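Local coordinates for uncharacterized protein (Anabaena variabilis, PDB 3OT2) that is of unknown function but, as a Uma2-like member of the PDDEXK clan, is probably a nuclease related to restriction endonucleases, at residues I10-F15 and F73-T78; E22-Y27 and S77-I82; R64-L69 and S83-S88; I104-T109 and L127-H132. One frame throughout, in Å; residues are numbered along the deposited sequence.

Interaction 1. Residues I10-F15 and F73-T78. With BU1 (1,4-butanediol), chain E.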
loop_
_atom_site.group_PDB
_atom_site.type_symbol
_atom_site.label_atom_id
_atom_site.label_comp_id
_atom_site.label_asym_id
_atom_site.label_seq_id
_atom_site.Cartn_x
_atom_site.Cartn_y
_atom_site.Cartn_z
ATOM N N ILE A 10 22.499 14.786 -5.478
ATOM C CA ILE A 10 22.167 15.216 -6.839
ATOM C C ILE A 10 20.794 15.926 -6.866
ATOM O O ILE A 10 19.882 15.547 -6.126
ATOM C CB ILE A 10 22.219 13.989 -7.805
ATOM C CG1 ILE A 10 22.084 14.395 -9.279
ATOM C CG2 ILE A 10 21.231 12.869 -7.419
ATOM C CD1 ILE A 10 22.960 13.607 -10.208
ATOM N N THR A 11 20.666 16.964 -7.715
ATOM C CA THR A 11 19.411 17.707 -7.899
ATOM C C THR A 11 18.649 17.102 -9.064
ATOM O O THR A 11 19.229 16.325 -9.832
ATOM C CB THR A 11 19.657 19.215 -8.138
ATOM O OG1 THR A 11 20.306 19.411 -9.395
ATOM C CG2 THR A 11 20.419 19.886 -7.008
ATOM N N LEU A 12 17.366 17.486 -9.224
ATOM C CA LEU A 12 16.545 17.007 -10.332
ATOM C C LEU A 12 17.121 17.518 -11.674
ATOM O O LEU A 12 17.278 16.720 -12.591
ATOM C CB LEU A 12 15.069 17.419 -10.145
ATOM C CG LEU A 12 14.111 17.115 -11.306
ATOM C CD1 LEU A 12 13.999 15.623 -11.580
ATOM C CD2 LEU A 12 12.751 17.701 -11.054
ATOM N N ASP A 13 17.491 18.816 -11.760
ATOM C CA ASP A 13 18.068 19.441 -12.964
ATOM C C ASP A 13 19.336 18.709 -13.413
ATOM O O ASP A 13 19.491 18.446 -14.606
ATOM C CB ASP A 13 18.362 20.940 -12.733
ATOM C CG ASP A 13 17.125 21.817 -12.584
ATOM O OD1 ASP A 13 16.062 21.474 -13.184
ATOM O OD2 ASP A 13 17.220 22.868 -11.904
ATOM N N GLU A 14 20.205 18.333 -12.448
ATOM C CA GLU A 14 21.426 17.562 -12.689
ATOM C C GLU A 14 21.069 16.144 -13.161
ATOM O O GLU A 14 21.642 15.673 -14.141
ATOM C CB GLU A 14 22.300 17.505 -11.423
ATOM C CG GLU A 14 23.072 18.784 -11.135
ATOM C CD GLU A 14 23.603 18.941 -9.720
ATOM O OE1 GLU A 14 23.704 17.925 -8.994
ATOM O OE2 GLU A 14 23.939 20.087 -9.344
ATOM N N PHE A 15 20.098 15.487 -12.489
ATOM C CA PHE A 15 19.640 14.133 -12.837
ATOM C C PHE A 15 19.156 14.052 -14.290
ATOM O O PHE A 15 19.453 13.075 -14.975
ATOM C CB PHE A 15 18.512 13.653 -11.879
ATOM C CG PHE A 15 17.786 12.408 -12.357
ATOM C CD1 PHE A 15 18.316 11.144 -12.128
ATOM C CD2 PHE A 15 16.592 12.506 -13.074
ATOM C CE1 PHE A 15 17.665 9.999 -12.608
ATOM C CE2 PHE A 15 15.951 11.358 -13.563
ATOM C CZ PHE A 15 16.489 10.117 -13.318
ATOM N N PHE A 73 7.739 15.873 -12.447
ATOM C CA PHE A 73 6.915 16.872 -11.768
ATOM C C PHE A 73 7.124 16.763 -10.259
ATOM O O PHE A 73 7.535 15.711 -9.765
ATOM C CB PHE A 73 5.416 16.680 -12.130
ATOM C CG PHE A 73 4.894 15.299 -11.805
ATOM C CD1 PHE A 73 4.995 14.263 -12.730
ATOM C CD2 PHE A 73 4.349 15.019 -10.559
ATOM C CE1 PHE A 73 4.540 12.984 -12.422
ATOM C CE2 PHE A 73 3.875 13.740 -10.256
ATOM C CZ PHE A 73 3.985 12.733 -11.184
ATOM N N GLY A 74 6.823 17.847 -9.552
ATOM C CA GLY A 74 6.929 17.943 -8.097
ATOM C C GLY A 74 8.259 17.510 -7.515
ATOM O O GLY A 74 8.282 16.850 -6.472
ATOM N N ASP A 75 9.368 17.872 -8.200
ATOM C CA ASP A 75 10.772 17.589 -7.849
ATOM C C ASP A 75 11.140 16.084 -8.001
ATOM O O ASP A 75 12.195 15.645 -7.517
ATOM C CB ASP A 75 11.137 18.107 -6.440
ATOM C CG ASP A 75 12.629 18.230 -6.174
ATOM O OD1 ASP A 75 13.348 18.776 -7.046
ATOM O OD2 ASP A 75 13.084 17.754 -5.101
ATOM N N HIS A 76 10.299 15.309 -8.713
ATOM C CA HIS A 76 10.550 13.888 -8.979
ATOM C C HIS A 76 10.555 13.634 -10.467
ATOM O O HIS A 76 9.885 14.355 -11.208
ATOM C CB HIS A 76 9.473 12.979 -8.322
ATOM C CG HIS A 76 9.467 12.931 -6.814
ATOM N ND1 HIS A 76 8.755 11.951 -6.133
ATOM C CD2 HIS A 76 10.048 13.755 -5.903
ATOM C CE1 HIS A 76 8.924 12.214 -4.844
ATOM N NE2 HIS A 76 9.685 13.294 -4.658
ATOM N N SER A 77 11.250 12.583 -10.900
ATOM C CA SER A 77 11.258 12.160 -12.302
ATOM C C SER A 77 11.046 10.651 -12.332
ATOM O O SER A 77 11.947 9.891 -11.976
ATOM C CB SER A 77 12.546 12.571 -13.002
ATOM O OG SER A 77 12.424 12.202 -14.360
ATOM N N THR A 78 9.828 10.225 -12.687
ATOM C CA THR A 78 9.446 8.819 -12.629
ATOM C C THR A 78 9.049 8.256 -13.989
ATOM O O THR A 78 8.807 8.996 -14.940
ATOM C CB THR A 78 8.297 8.614 -11.619
ATOM O OG1 THR A 78 7.183 9.444 -11.961
ATOM C CG2 THR A 78 8.738 8.878 -10.171
HETATM C C1 BU1 E . 16.505 11.751 -18.598
HETATM C C2 BU1 E . 17.134 11.312 -17.274
HETATM C C3 BU1 E . 17.632 9.884 -17.499
HETATM C C4 BU1 E . 18.305 9.351 -16.250
HETATM O O5 BU1 E . 16.226 13.143 -18.519
HETATM O O6 BU1 E . 18.644 7.977 -16.533
HETATM O O HOH W 1 16.014 19.253 -7.323
#
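Leu12 and Phe15, about one turn apart on the short helix 12-15, lean on a beta hairpin whose type I' turn runs from Phe73 to His76. The helix starts with a capping box: Thr11 OG1 accepts from Glu14 N at 3.2 Å, and Thr11 N gives a weak bond back to Glu14 OE1. The tight part of the contact centres on Ser77 CB, which both side chains reach. Leu12 CG stands anti to the backbone N (chi1 174°), and the two methyls divide the work: CD1 lies 3.7 Å from Ser77 CB, while CD2 sits 3.8 Å from Asp75 CA. The Phe15 ring brings CE2 to 3.7 Å from Ser77 CB and, at its tip, CZ to 3.5 Å from C4 of the 1,4-butanediol, so it forms part of the wall of that pocket. An alanine in place of Phe15 would probably open a gap between Ser77 CB and the diol, and the pocket would lose that part of its wall. Ser77 OG itself is bonded to Thr72 OG1 and Arg70 NH1. The solvent side is looser: exposed Asp75 swings its carboxylate near the start of the helix, and a water does the joining. Leu12 N donates to that water at 2.9 Å, and the water donates in turn to Asp75 OD1 at 2.7 Å.

Interaction 2. Residues E22-Y27 and S77-I82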
loop_
_atom_site.group_PDB
_atom_site.type_symbol
_atom_site.label_atom_id
_atom_site.label_comp_id
_atom_site.label_asym_id
_atom_site.label_seq_id
_atom_site.Cartn_x
_atom_site.Cartn_y
_atom_site.Cartn_z
ATOM N N GLU A 22 18.823 1.077 -18.878
ATOM C CA GLU A 22 17.899 -0.039 -19.116
ATOM C C GLU A 22 18.090 -1.074 -18.011
ATOM O O GLU A 22 19.147 -1.717 -17.970
ATOM C CB GLU A 22 18.046 -0.680 -20.501
ATOM C CG GLU A 22 16.711 -0.939 -21.197
ATOM C CD GLU A 22 15.769 -1.952 -20.564
ATOM O OE1 GLU A 22 16.182 -3.122 -20.380
ATOM O OE2 GLU A 22 14.600 -1.586 -20.292
ATOM N N PRO A 23 17.129 -1.191 -17.053
ATOM C CA PRO A 23 15.836 -0.481 -16.954
ATOM C C PRO A 23 16.015 1.002 -16.615
ATOM O O PRO A 23 17.080 1.401 -16.135
ATOM C CB PRO A 23 15.101 -1.236 -15.829
ATOM C CG PRO A 23 15.846 -2.518 -15.657
ATOM C CD PRO A 23 17.265 -2.160 -15.955
ATOM N N ALA A 24 14.975 1.822 -16.885
ATOM C CA ALA A 24 15.023 3.263 -16.645
ATOM C C ALA A 24 15.271 3.618 -15.167
ATOM O O ALA A 24 14.977 2.831 -14.263
ATOM C CB ALA A 24 13.739 3.906 -17.126
ATOM N N SER A 25 15.868 4.791 -14.949
ATOM C CA SER A 25 16.156 5.311 -13.623
ATOM C C SER A 25 15.137 6.372 -13.230
ATOM O O SER A 25 14.758 7.230 -14.039
ATOM C CB SER A 25 17.565 5.882 -13.552
ATOM O OG SER A 25 18.512 4.844 -13.732
ATOM N N GLU A 26 14.707 6.305 -11.979
ATOM C CA GLU A 26 13.788 7.265 -11.405
ATOM C C GLU A 26 14.525 8.120 -10.404
ATOM O O GLU A 26 15.516 7.673 -9.813
ATOM C CB GLU A 26 12.593 6.566 -10.741
ATOM C CG GLU A 26 11.749 5.758 -11.707
ATOM C CD GLU A 26 10.474 5.182 -11.119
ATOM O OE1 GLU A 26 10.566 4.421 -10.135
ATOM O OE2 GLU A 26 9.383 5.441 -11.671
ATOM N N TYR A 27 14.074 9.363 -10.249
ATOM C CA TYR A 27 14.611 10.312 -9.273
ATOM C C TYR A 27 13.486 10.566 -8.268
ATOM O O TYR A 27 12.493 11.231 -8.589
ATOM C CB TYR A 27 15.125 11.590 -9.955
ATOM C CG TYR A 27 15.686 12.612 -8.992
ATOM C CD1 TYR A 27 17.023 12.577 -8.604
ATOM C CD2 TYR A 27 14.891 13.643 -8.500
ATOM C CE1 TYR A 27 17.552 13.531 -7.730
ATOM C CE2 TYR A 27 15.406 14.600 -7.630
ATOM C CZ TYR A 27 16.741 14.547 -7.257
ATOM O OH TYR A 27 17.233 15.478 -6.379
ATOM N N SER A 77 11.250 12.583 -10.900
ATOM C CA SER A 77 11.258 12.160 -12.302
ATOM C C SER A 77 11.046 10.651 -12.332
ATOM O O SER A 77 11.947 9.891 -11.976
ATOM C CB SER A 77 12.546 12.571 -13.002
ATOM O OG SER A 77 12.424 12.202 -14.360
ATOM N N THR A 78 9.828 10.225 -12.687
ATOM C CA THR A 78 9.446 8.819 -12.629
ATOM C C THR A 78 9.049 8.256 -13.989
ATOM O O THR A 78 8.807 8.996 -14.940
ATOM C CB THR A 78 8.297 8.614 -11.619
ATOM O OG1 THR A 78 7.183 9.444 -11.961
ATOM C CG2 THR A 78 8.738 8.878 -10.171
ATOM N N VAL A 79 9.015 6.924 -14.065
ATOM C CA VAL A 79 8.668 6.190 -15.273
ATOM C C VAL A 79 7.598 5.154 -14.900
ATOM O O VAL A 79 7.924 3.975 -14.727
ATOM C CB VAL A 79 9.902 5.548 -15.973
ATOM C CG1 VAL A 79 9.518 4.969 -17.337
ATOM C CG2 VAL A 79 11.046 6.544 -16.130
ATOM N N PRO A 80 6.309 5.559 -14.796
ATOM C CA PRO A 80 5.265 4.577 -14.481
ATOM C C PRO A 80 5.245 3.478 -15.539
ATOM O O PRO A 80 5.559 3.761 -16.698
ATOM C CB PRO A 80 3.972 5.411 -14.522
ATOM C CG PRO A 80 4.406 6.787 -14.237
ATOM C CD PRO A 80 5.730 6.910 -14.949
ATOM N N ASP A 81 4.882 2.240 -15.155
ATOM C CA ASP A 81 4.787 1.158 -16.133
ATOM C C ASP A 81 3.859 1.595 -17.299
ATOM O O ASP A 81 4.195 1.390 -18.476
ATOM C CB ASP A 81 4.280 -0.136 -15.467
ATOM C CG ASP A 81 5.296 -0.835 -14.576
ATOM O OD1 ASP A 81 6.525 -0.588 -14.750
ATOM O OD2 ASP A 81 4.873 -1.655 -13.735
ATOM N N ILE A 82 2.706 2.218 -16.958
ATOM C CA ILE A 82 1.734 2.762 -17.932
ATOM C C ILE A 82 1.265 4.106 -17.420
ATOM O O ILE A 82 0.876 4.219 -16.267
ATOM C CB ILE A 82 0.531 1.830 -18.215
ATOM C CG1 ILE A 82 0.990 0.417 -18.638
ATOM C CG2 ILE A 82 -0.448 2.442 -19.250
ATOM C CD1 ILE A 82 -0.029 -0.634 -18.390
#
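The Tyr27 ring has Ser77 N at its edge, near the ring plane; Phe15 meets the same ring with the planes about 35° apart, and Leu12 also packs on it. At the ring's far end Tyr27 OH is bonded to Ile10 O. The other flat group, the Glu26 carboxylate, passes Thr78, the two side chains crossing obliquely, and OE2 lies 3.4 Å from Thr78 CB. With CG anti to the carbonyl carbon (chi1 -62°), the glutamate chain runs out extended, and OE2 takes Val79 N on its anti lone pair at 2.8 Å, nearly straight at 171°. An alanine here would remove that acceptor and would probably leave the buried Val79 N without its mate. Beside it, the backbones of Tyr27 and Ser77 make a single antiparallel hydrogen-bonded pair, with Tyr27 N 2.8 Å from Ser77 O and Ser77 N 3.0 Å from Tyr27 O. Two residues before Glu26, Ala24 CB touches Val79 CG2 at 3.9 Å. The contact thus ties strand 25-28 to the lead-in to Pro80-Asp81, a pair consistent with the PD of the clan's motif. Where the backbone pairing stops at Ser77, a carboxylate serves as acceptor for the peptide N-H two residues on.

Interaction 3. Residues R64-L69 and S83-S88. With EDO (1,2-ethanediol), chain I.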
loop_
_atom_site.group_PDB
_atom_site.type_symbol
_atom_site.label_atom_id
_atom_site.label_comp_id
_atom_site.label_asym_id
_atom_site.label_seq_id
_atom_site.Cartn_x
_atom_site.Cartn_y
_atom_site.Cartn_z
ATOM N N ARG A 64 -4.713 8.751 -24.289
ATOM C CA ARG A 64 -3.692 7.848 -24.829
ATOM C C ARG A 64 -2.883 7.247 -23.684
ATOM O O ARG A 64 -2.443 7.980 -22.773
ATOM C CB ARG A 64 -2.776 8.565 -25.835
ATOM C CG ARG A 64 -1.779 7.608 -26.514
ATOM C CD ARG A 64 -1.203 8.157 -27.784
ATOM N NE ARG A 64 -0.159 7.246 -28.273
ATOM C CZ ARG A 64 0.536 7.424 -29.394
ATOM N NH1 ARG A 64 0.297 8.473 -30.174
ATOM N NH2 ARG A 64 1.464 6.548 -29.751
ATOM N N ALA A 65 -2.715 5.903 -23.724
ATOM C CA ALA A 65 -1.916 5.143 -22.775
ATOM C C ALA A 65 -0.522 4.937 -23.371
ATOM O O ALA A 65 -0.400 4.536 -24.527
ATOM C CB ALA A 65 -2.573 3.804 -22.475
ATOM N N PHE A 66 0.516 5.230 -22.586
ATOM C CA PHE A 66 1.916 5.121 -22.996
ATOM C C PHE A 66 2.667 4.155 -22.117
ATOM O O PHE A 66 2.498 4.164 -20.900
ATOM C CB PHE A 66 2.620 6.492 -22.915
ATOM C CG PHE A 66 1.984 7.611 -23.685
ATOM C CD1 PHE A 66 2.310 7.827 -25.017
ATOM C CD2 PHE A 66 1.071 8.465 -23.074
ATOM C CE1 PHE A 66 1.723 8.865 -25.721
ATOM C CE2 PHE A 66 0.471 9.492 -23.785
ATOM C CZ PHE A 66 0.807 9.695 -25.101
ATOM N N LEU A 67 3.521 3.346 -22.739
ATOM C CA LEU A 67 4.404 2.408 -22.068
ATOM C C LEU A 67 5.662 3.100 -21.646
ATOM O O LEU A 67 6.303 3.737 -22.489
ATOM C CB LEU A 67 4.801 1.278 -23.045
ATOM C CG LEU A 67 3.888 0.079 -23.142
ATOM C CD1 LEU A 67 4.200 -0.733 -24.367
ATOM C CD2 LEU A 67 4.099 -0.824 -21.998
ATOM N N GLU A 68 6.076 2.925 -20.373
ATOM C CA GLU A 68 7.378 3.390 -19.894
ATOM C C GLU A 68 7.718 4.853 -20.305
ATOM O O GLU A 68 8.825 5.125 -20.782
ATOM C CB GLU A 68 8.479 2.453 -20.422
ATOM C CG GLU A 68 8.317 0.981 -20.068
ATOM C CD GLU A 68 8.536 0.639 -18.610
ATOM O OE1 GLU A 68 9.288 1.378 -17.943
ATOM O OE2 GLU A 68 7.983 -0.383 -18.140
ATOM N N LEU A 69 6.787 5.790 -20.079
ATOM C CA LEU A 69 6.996 7.195 -20.400
ATOM C C LEU A 69 7.484 7.941 -19.150
ATOM O O LEU A 69 6.920 7.759 -18.067
ATOM C CB LEU A 69 5.675 7.799 -20.928
ATOM C CG LEU A 69 5.632 9.299 -21.194
ATOM C CD1 LEU A 69 6.419 9.664 -22.469
ATOM C CD2 LEU A 69 4.198 9.784 -21.292
ATOM N N SER A 83 1.305 5.120 -18.292
ATOM C CA SER A 83 0.797 6.465 -18.038
ATOM C C SER A 83 -0.317 6.757 -19.021
ATOM O O SER A 83 -0.135 6.570 -20.224
ATOM C CB SER A 83 1.922 7.480 -18.226
ATOM O OG SER A 83 2.728 7.441 -17.073
ATOM N N VAL A 84 -1.458 7.218 -18.526
ATOM C CA VAL A 84 -2.597 7.541 -19.388
ATOM C C VAL A 84 -2.889 9.039 -19.249
ATOM O O VAL A 84 -3.037 9.553 -18.136
ATOM C CB VAL A 84 -3.857 6.659 -19.120
ATOM C CG1 VAL A 84 -4.884 6.830 -20.234
ATOM C CG2 VAL A 84 -3.492 5.177 -18.974
ATOM N N PHE A 85 -2.925 9.743 -20.388
ATOM C CA PHE A 85 -3.198 11.193 -20.409
ATOM C C PHE A 85 -4.399 11.486 -21.257
ATOM O O PHE A 85 -4.467 10.981 -22.374
ATOM C CB PHE A 85 -1.990 11.960 -21.009
ATOM C CG PHE A 85 -0.766 12.024 -20.132
ATOM C CD1 PHE A 85 0.173 11.006 -20.149
ATOM C CD2 PHE A 85 -0.537 13.121 -19.310
ATOM C CE1 PHE A 85 1.300 11.065 -19.336
ATOM C CE2 PHE A 85 0.608 13.190 -18.514
ATOM C CZ PHE A 85 1.517 12.161 -18.532
ATOM N N ILE A 86 -5.318 12.348 -20.768
ATOM C CA ILE A 86 -6.476 12.796 -21.546
ATOM C C ILE A 86 -5.897 13.655 -22.690
ATOM O O ILE A 86 -4.777 14.191 -22.545
ATOM C CB ILE A 86 -7.573 13.507 -20.701
ATOM C CG1 ILE A 86 -7.097 14.892 -20.162
ATOM C CG2 ILE A 86 -8.075 12.559 -19.582
ATOM C CD1 ILE A 86 -8.165 15.731 -19.396
ATOM N N TRP A 87 -6.617 13.735 -23.833
ATOM C CA TRP A 87 -6.100 14.375 -25.033
ATOM C C TRP A 87 -5.630 15.798 -24.810
ATOM O O TRP A 87 -4.535 16.118 -25.259
ATOM C CB TRP A 87 -7.127 14.345 -26.169
ATOM C CG TRP A 87 -6.496 14.069 -27.505
ATOM C CD1 TRP A 87 -6.190 14.986 -28.469
ATOM C CD2 TRP A 87 -6.033 12.797 -27.993
ATOM N NE1 TRP A 87 -5.581 14.359 -29.533
ATOM C CE2 TRP A 87 -5.479 13.015 -29.269
ATOM C CE3 TRP A 87 -6.008 11.495 -27.465
ATOM C CZ2 TRP A 87 -4.941 11.969 -30.044
ATOM C CZ3 TRP A 87 -5.492 10.465 -28.240
ATOM C CH2 TRP A 87 -4.985 10.704 -29.522
ATOM N N SER A 88 -6.417 16.638 -24.092
ATOM C CA SER A 88 -6.092 18.056 -23.836
ATOM C C SER A 88 -4.800 18.245 -23.018
ATOM O O SER A 88 -4.221 19.324 -23.052
ATOM C CB SER A 88 -7.249 18.744 -23.118
ATOM O OG SER A 88 -7.486 18.170 -21.840
HETATM C C1 EDO I . 12.071 6.740 -21.408
HETATM O O1 EDO I . 12.187 8.160 -21.355
HETATM C C2 EDO I . 11.972 6.225 -19.987
HETATM O O2 EDO I . 11.915 4.800 -20.046
HETATM O O HOH W 2 4.915 5.912 -18.071
#
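Phe66 and Phe85 meet across two antiparallel strands, their side chains at about a right angle. Followed outward, Phe66 CB lies 3.9 Å from Ser83 O, and on the ring CD2 comes to 3.6 Å from that same oxygen, which sits at the ring edge near its plane. CE2, farther out, meets Phe85 CD1 at 3.9 Å. One face of the Phe66 ring carries Arg64 CG, offset toward the rim. Phe66 and Phe85 project from the same face of the sheet, Phe66 CG anti to the carbonyl carbon (chi1 -56°). Leu69 joins this cluster, its CD2 3.7 Å from Phe85 CE1. Beneath the rings, Phe66 pairs with Ser83 and Arg64 with Phe85 through two backbone hydrogen bonds each, and Ala65 faces Val84 as the non-hydrogen-bonded pair between them, CB to Val84 CG2 3.9 Å. Past the end of the pairing, a water accepts from Ser83 OG at 2.8 Å and donates to Leu69 O at 2.7 Å. Strand 63-67 is the outermost strand of the mixed sheet within this chain, with strand 82-86 next to it; helix 40-57 packs on Ala65 and Leu67, while Cys71 of strand 71-73 and the ring of Phe102 touch Phe85.

Interaction 4. Residues I104-T109 and L127-H132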
loop_
_atom_site.group_PDB
_atom_site.type_symbol
_atom_site.label_atom_id
_atom_site.label_comp_id
_atom_site.label_asym_id
_atom_site.label_seq_id
_atom_site.Cartn_x
_atom_site.Cartn_y
_atom_site.Cartn_z
ATOM N N ILE A 104 4.357 16.869 -16.479
ATOM C CA ILE A 104 3.084 16.807 -15.758
ATOM C C ILE A 104 2.775 15.372 -15.309
ATOM O O ILE A 104 3.324 14.415 -15.846
ATOM C CB ILE A 104 1.922 17.383 -16.635
ATOM C CG1 ILE A 104 1.862 16.716 -18.031
ATOM C CG2 ILE A 104 1.984 18.935 -16.744
ATOM C CD1 ILE A 104 0.533 16.821 -18.697
ATOM N N ALA A 105 1.880 15.240 -14.330
ATOM C CA ALA A 105 1.448 13.961 -13.795
ATOM C C ALA A 105 0.452 13.289 -14.760
ATOM O O ALA A 105 -0.356 14.005 -15.361
ATOM C CB ALA A 105 0.820 14.155 -12.420
ATOM N N PRO A 106 0.455 11.937 -14.906
ATOM C CA PRO A 106 -0.562 11.297 -15.778
ATOM C C PRO A 106 -1.969 11.483 -15.224
ATOM O O PRO A 106 -2.124 11.713 -14.032
ATOM C CB PRO A 106 -0.182 9.804 -15.765
ATOM C CG PRO A 106 1.155 9.718 -15.091
ATOM C CD PRO A 106 1.304 10.937 -14.231
ATOM N N ASP A 107 -3.001 11.342 -16.054
ATOM C CA ASP A 107 -4.372 11.374 -15.535
ATOM C C ASP A 107 -4.658 10.063 -14.818
ATOM O O ASP A 107 -5.414 10.013 -13.853
ATOM C CB ASP A 107 -5.364 11.591 -16.691
ATOM C CG ASP A 107 -5.327 13.020 -17.142
ATOM O OD1 ASP A 107 -5.941 13.867 -16.454
ATOM O OD2 ASP A 107 -4.570 13.319 -18.104
ATOM N N TRP A 108 -4.017 8.999 -15.277
ATOM C CA TRP A 108 -4.184 7.661 -14.738
ATOM C C TRP A 108 -2.833 6.940 -14.788
ATOM O O TRP A 108 -2.239 6.813 -15.866
ATOM C CB TRP A 108 -5.280 6.930 -15.545
ATOM C CG TRP A 108 -5.599 5.506 -15.163
ATOM C CD1 TRP A 108 -5.332 4.871 -13.977
ATOM C CD2 TRP A 108 -6.371 4.588 -15.952
ATOM N NE1 TRP A 108 -5.830 3.583 -14.015
ATOM C CE2 TRP A 108 -6.496 3.397 -15.208
ATOM C CE3 TRP A 108 -6.954 4.651 -17.244
ATOM C CZ2 TRP A 108 -7.178 2.274 -15.711
ATOM C CZ3 TRP A 108 -7.642 3.540 -17.729
ATOM C CH2 TRP A 108 -7.730 2.368 -16.980
ATOM N N THR A 109 -2.322 6.535 -13.610
ATOM C CA THR A 109 -1.044 5.830 -13.534
ATOM C C THR A 109 -1.304 4.364 -13.202
ATOM O O THR A 109 -2.116 4.065 -12.334
ATOM C CB THR A 109 -0.038 6.504 -12.560
ATOM O OG1 THR A 109 1.194 5.786 -12.611
ATOM C CG2 THR A 109 -0.501 6.505 -11.091
ATOM N N LEU A 127 1.161 7.804 -4.784
ATOM C CA LEU A 127 0.644 8.873 -3.928
ATOM C C LEU A 127 1.194 10.246 -4.347
ATOM O O LEU A 127 0.467 11.235 -4.244
ATOM C CB LEU A 127 0.898 8.571 -2.445
ATOM C CG LEU A 127 0.176 7.314 -1.907
ATOM C CD1 LEU A 127 0.734 6.912 -0.558
ATOM C CD2 LEU A 127 -1.352 7.498 -1.850
ATOM N N HIS A 128 2.438 10.302 -4.864
ATOM C CA HIS A 128 3.062 11.544 -5.366
ATOM C C HIS A 128 2.294 12.011 -6.624
ATOM O O HIS A 128 2.033 13.201 -6.761
ATOM C CB HIS A 128 4.567 11.335 -5.658
ATOM C CG HIS A 128 5.265 12.552 -6.195
ATOM N ND1 HIS A 128 5.656 13.576 -5.361
ATOM C CD2 HIS A 128 5.622 12.858 -7.466
ATOM C CE1 HIS A 128 6.216 14.486 -6.142
ATOM N NE2 HIS A 128 6.222 14.094 -7.421
ATOM N N CYS A 129 1.881 11.071 -7.504
ATOM C CA CYS A 129 1.056 11.392 -8.688
ATOM C C CYS A 129 -0.243 12.086 -8.276
ATOM O O CYS A 129 -0.591 13.131 -8.840
ATOM C CB CYS A 129 0.763 10.135 -9.499
ATOM S SG CYS A 129 2.179 9.512 -10.412
ATOM N N LEU A 130 -0.957 11.503 -7.295
ATOM C CA LEU A 130 -2.226 12.034 -6.788
ATOM C C LEU A 130 -2.057 13.434 -6.208
ATOM O O LEU A 130 -2.958 14.261 -6.350
ATOM C CB LEU A 130 -2.842 11.108 -5.728
ATOM C CG LEU A 130 -3.259 9.705 -6.179
ATOM C CD1 LEU A 130 -3.625 8.857 -4.976
ATOM C CD2 LEU A 130 -4.422 9.744 -7.169
ATOM N N LYS A 131 -0.891 13.707 -5.596
ATOM C CA LYS A 131 -0.562 15.014 -5.009
ATOM C C LYS A 131 -0.412 16.085 -6.115
ATOM O O LYS A 131 -0.548 17.281 -5.847
ATOM C CB LYS A 131 0.737 14.885 -4.176
ATOM C CG LYS A 131 1.190 16.162 -3.459
ATOM C CD LYS A 131 2.515 15.976 -2.735
ATOM C CE LYS A 131 2.884 17.240 -1.991
ATOM N NZ LYS A 131 4.106 17.054 -1.170
ATOM N N HIS A 132 -0.124 15.652 -7.367
ATOM C CA HIS A 132 0.111 16.598 -8.456
ATOM C C HIS A 132 -0.926 16.518 -9.579
ATOM O O HIS A 132 -0.646 16.943 -10.696
ATOM C CB HIS A 132 1.550 16.434 -8.967
ATOM C CG HIS A 132 2.532 16.872 -7.922
ATOM N ND1 HIS A 132 2.840 18.219 -7.736
ATOM C CD2 HIS A 132 3.156 16.151 -6.962
ATOM C CE1 HIS A 132 3.673 18.262 -6.709
ATOM N NE2 HIS A 132 3.894 17.047 -6.204
HETATM O O HOH W 3 0.906 17.710 -13.021
#
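Ala105 points its CB at the end of helix 119-131, 3.6 Å from His132 O and 4.0 Å from Cys129 O. Its backbone takes part as well: Ala105 N donates at 3.0 Å to a water that donates on to His132 O at 2.9 Å. Pro106 follows, and its ring carbon CD lies 4.2 Å from Cys129 SG. Asp107 and Trp108 then form a classic beta bulge opposite Val84 at the start of strand 108-112. At Thr109 the side chain turns back to the helix: OG1 is anti to the backbone N (chi1 -177°), which puts the methyl CG2 in the crowded position between the backbone N and the carbonyl carbon, 4.1 Å from Cys129 SG. So the sulfur, anti to its own carbonyl carbon (chi1 -73°), touches both Pro106 CD and Thr109 CG2, in directions roughly at right angles from it. The contact packs the end of the helix against the lead-in and start of the first strand in the beta-alpha-beta unit leading to strand 136-141; Leu127 and Leu130 of the same helix meet Val158 and Glu155 of the second subunit. Across this contact the buried thiol touches carbon alone, and the polar link is left to one water joining two backbone groups.

Interactions 1 and 2, with centres 12 Å apart, share Ser77 and Thr78 and flank the butanediol pocket, to which they contribute Phe15 and Ser25; Phe15 CZ lies 3.4 Å from Ser25 O. From there the chain passes through Pro80 and Asp81 into interaction 3, where Asp81 O and Glu68 N stand 3.1 Å apart, a probable hydrogen bond. Interactions 3 and 4 both reach the mixed sheet, Val84 N of strand 82-86 meeting Trp108 O of neighbouring strand 108-112 at 2.8 Å. Interaction 4 also reaches back to the hairpin of interaction 1, since His128 NE2 is 3.1 Å from Phe73 O. The Leu69 side chain of interaction 3, by contrast, is about 11 Å from the diol.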